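Local coordinates for Protein/nucleic acid deglycase 2 (Escherichia coli, PDB 1OI4), which repairs proteins and nucleotides glycated by methylglyoxal or glyoxal, releasing lactate or glycolate as it removes the adducts, at residues L142-V145 with K146-I150. Sequence-based numbering, arbitrary orientation.
Sequences LTAV and KPIII
The peptide group leaving V145 has P147 over one face and I149 off-centre over the other, beyond the oxygen end. The proline CD stands 3.5 Å from the carbonyl carbon of V145; on the opposite side, I149 CG1 comes 3.7 Å from V145 O. At the oxygen end, I148 CG1 lies 3.4 Å from V145 O and close to the carbonyl plane. I148 N reaches that oxygen at 3.1 Å, tilted 30° from the plane toward the proline's face. With N-H···O at 152° this hydrogen bond is slightly bent, and it closes the turn V145-I148. P147 N has no hydrogen to give the same oxygen. I149 N bonds to K146 O in turn, carrying the chain into helix 149-154.

The side chains follow the turn. V145 CG1 sits between its own N and carbonyl carbon (chi1 72°), which brings it 3.7 Å from P147 CG, the valine methyl meeting the proline ring at a slant. The same methyl meets I148 CG1 at 3.9 Å, while I148 CD1 lies 3.8 Å from A144 CB. With V145 cut back to an alanine, P147 CG and I148 CG1 would probably lose this methyl, and a gap would open between the turn and H126.

Behind A144 and I148 lies helix 128-134, whereas P147 packs on D99 of the second subunit. The V145 side chain also approaches to about 4 Å of that of C125, probably the catalytic nucleophile, as in relatives of the family. The chemistry is thus one buttressed carbonyl and an apolar patch, consistent with a helix-entry turn forming part of the wall beside the active site at the subunit interface.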
ATOM      1  N   LEU A 142      17.451  -1.066   4.692  1.00 16.97           N
ATOM      2  CA  LEU A 142      16.715  -0.428   3.617  1.00 17.02           C
ATOM      3  C   LEU A 142      15.898   0.753   4.107  1.00 15.39           C
ATOM      4  O   LEU A 142      15.826   1.028   5.309  1.00 13.68           O
ATOM      5  CB  LEU A 142      15.805  -1.439   2.911  1.00 21.04           C
ATOM      6  CG  LEU A 142      14.936  -2.373   3.748  1.00 21.52           C
ATOM      7  CD1 LEU A 142      14.051  -1.561   4.670  1.00 21.44           C
ATOM      8  CD2 LEU A 142      14.100  -3.243   2.825  1.00 21.66           C
ATOM      9  N   THR A 143      15.299   1.460   3.163  1.00 12.23           N
ATOM     10  CA  THR A 143      14.465   2.598   3.485  1.00 11.40           C
ATOM     11  C   THR A 143      13.168   2.419   2.710  1.00 10.84           C
ATOM     12  O   THR A 143      13.016   1.441   1.973  1.00 11.10           O
ATOM     13  CB  THR A 143      15.144   3.924   3.087  1.00  9.94           C
ATOM     14  OG1 THR A 143      14.440   5.014   3.691  1.00 10.75           O
ATOM     15  CG2 THR A 143      15.144   4.100   1.572  1.00 10.56           C
ATOM     16  N   ALA A 144      12.240   3.354   2.879  1.00 11.83           N
ATOM     17  CA  ALA A 144      10.949   3.297   2.198  1.00 11.55           C
ATOM     18  C   ALA A 144      10.143   4.550   2.510  1.00 10.80           C
ATOM     19  O   ALA A 144      10.560   5.371   3.320  1.00 11.06           O
ATOM     20  CB  ALA A 144      10.170   2.051   2.642  1.00 11.74           C
ATOM     21  N   VAL A 145       8.981   4.674   1.872  1.00 10.33           N
ATOM     22  CA  VAL A 145       8.102   5.822   2.050  1.00  9.47           C
ATOM     23  C   VAL A 145       7.461   5.817   3.443  1.00  9.09           C
ATOM     24  O   VAL A 145       7.133   4.762   3.988  1.00  6.73           O
ATOM     25  CB  VAL A 145       7.014   5.834   0.944  1.00 11.33           C
ATOM     26  CG1 VAL A 145       6.012   4.720   1.185  1.00 12.49           C
ATOM     27  CG2 VAL A 145       6.344   7.200   0.870  1.00 11.61           C
ATOM     28  N   LYS A 146       7.282   7.005   4.006  1.00  9.78           N
ATOM     29  CA  LYS A 146       6.736   7.175   5.349  1.00 10.84           C
ATOM     30  C   LYS A 146       5.630   6.245   5.849  1.00  9.70           C
ATOM     31  O   LYS A 146       5.792   5.591   6.876  1.00 11.02           O
ATOM     32  CB  LYS A 146       6.289   8.628   5.556  1.00 12.01           C
ATOM     33  CG  LYS A 146       7.386   9.536   6.106  1.00 17.10           C
ATOM     34  CD  LYS A 146       6.801  10.753   6.812  1.00 19.62           C
ATOM     35  CE  LYS A 146       7.158  12.051   6.106  1.00 24.80           C
ATOM     36  NZ  LYS A 146       6.630  12.113   4.715  1.00 28.00           N
ATOM     37  N   PRO A 147       4.489   6.176   5.144  1.00 10.30           N
ATOM     38  CA  PRO A 147       3.411   5.296   5.612  1.00 10.82           C
ATOM     39  C   PRO A 147       3.750   3.833   5.893  1.00  9.11           C
ATOM     40  O   PRO A 147       3.086   3.202   6.710  1.00  9.52           O
ATOM     41  CB  PRO A 147       2.342   5.443   4.526  1.00 10.75           C
ATOM     42  CG  PRO A 147       3.143   5.823   3.302  1.00 12.46           C
ATOM     43  CD  PRO A 147       4.120   6.816   3.870  1.00  8.87           C
ATOM     44  N   ILE A 148       4.770   3.284   5.241  1.00  9.99           N
ATOM     45  CA  ILE A 148       5.093   1.878   5.478  1.00  9.88           C
ATOM     46  C   ILE A 148       6.337   1.627   6.323  1.00  9.65           C
ATOM     47  O   ILE A 148       6.733   0.480   6.522  1.00 11.60           O
ATOM     48  CB  ILE A 148       5.218   1.092   4.140  1.00 10.01           C
ATOM     49  CG1 ILE A 148       6.476   1.515   3.381  1.00 10.04           C
ATOM     50  CG2 ILE A 148       3.991   1.353   3.272  1.00  7.22           C
ATOM     51  CD1 ILE A 148       6.699   0.714   2.103  1.00 11.29           C
ATOM     52  N   ILE A 149       6.942   2.692   6.836  1.00 11.76           N
ATOM     53  CA  ILE A 149       8.131   2.551   7.670  1.00  9.97           C
ATOM     54  C   ILE A 149       7.870   1.549   8.792  1.00 11.44           C
ATOM     55  O   ILE A 149       8.698   0.681   9.071  1.00 11.20           O
ATOM     56  CB  ILE A 149       8.547   3.920   8.282  1.00 11.87           C
ATOM     57  CG1 ILE A 149       9.084   4.843   7.178  1.00 12.04           C
ATOM     58  CG2 ILE A 149       9.596   3.723   9.360  1.00 11.35           C
ATOM     59  CD1 ILE A 149       9.454   6.235   7.663  1.00 12.45           C
ATOM     60  N   ILE A 150       6.706   1.667   9.428  1.00 10.94           N
ATOM     61  CA  ILE A 150       6.338   0.771  10.517  1.00 11.37           C
ATOM     62  C   ILE A 150       6.247  -0.692  10.049  1.00 10.56           C
ATOM     63  O   ILE A 150       6.628  -1.607  10.784  1.00  8.92           O
ATOM     64  CB  ILE A 150       4.982   1.210  11.155  1.00 12.69           C
ATOM     65  CG1 ILE A 150       4.600   0.272  12.301  1.00 13.15           C
ATOM     66  CG2 ILE A 150       3.873   1.200  10.102  1.00 10.22           C
ATOM     67  CD1 ILE A 150       5.537   0.304  13.470  1.00 15.19           C
TER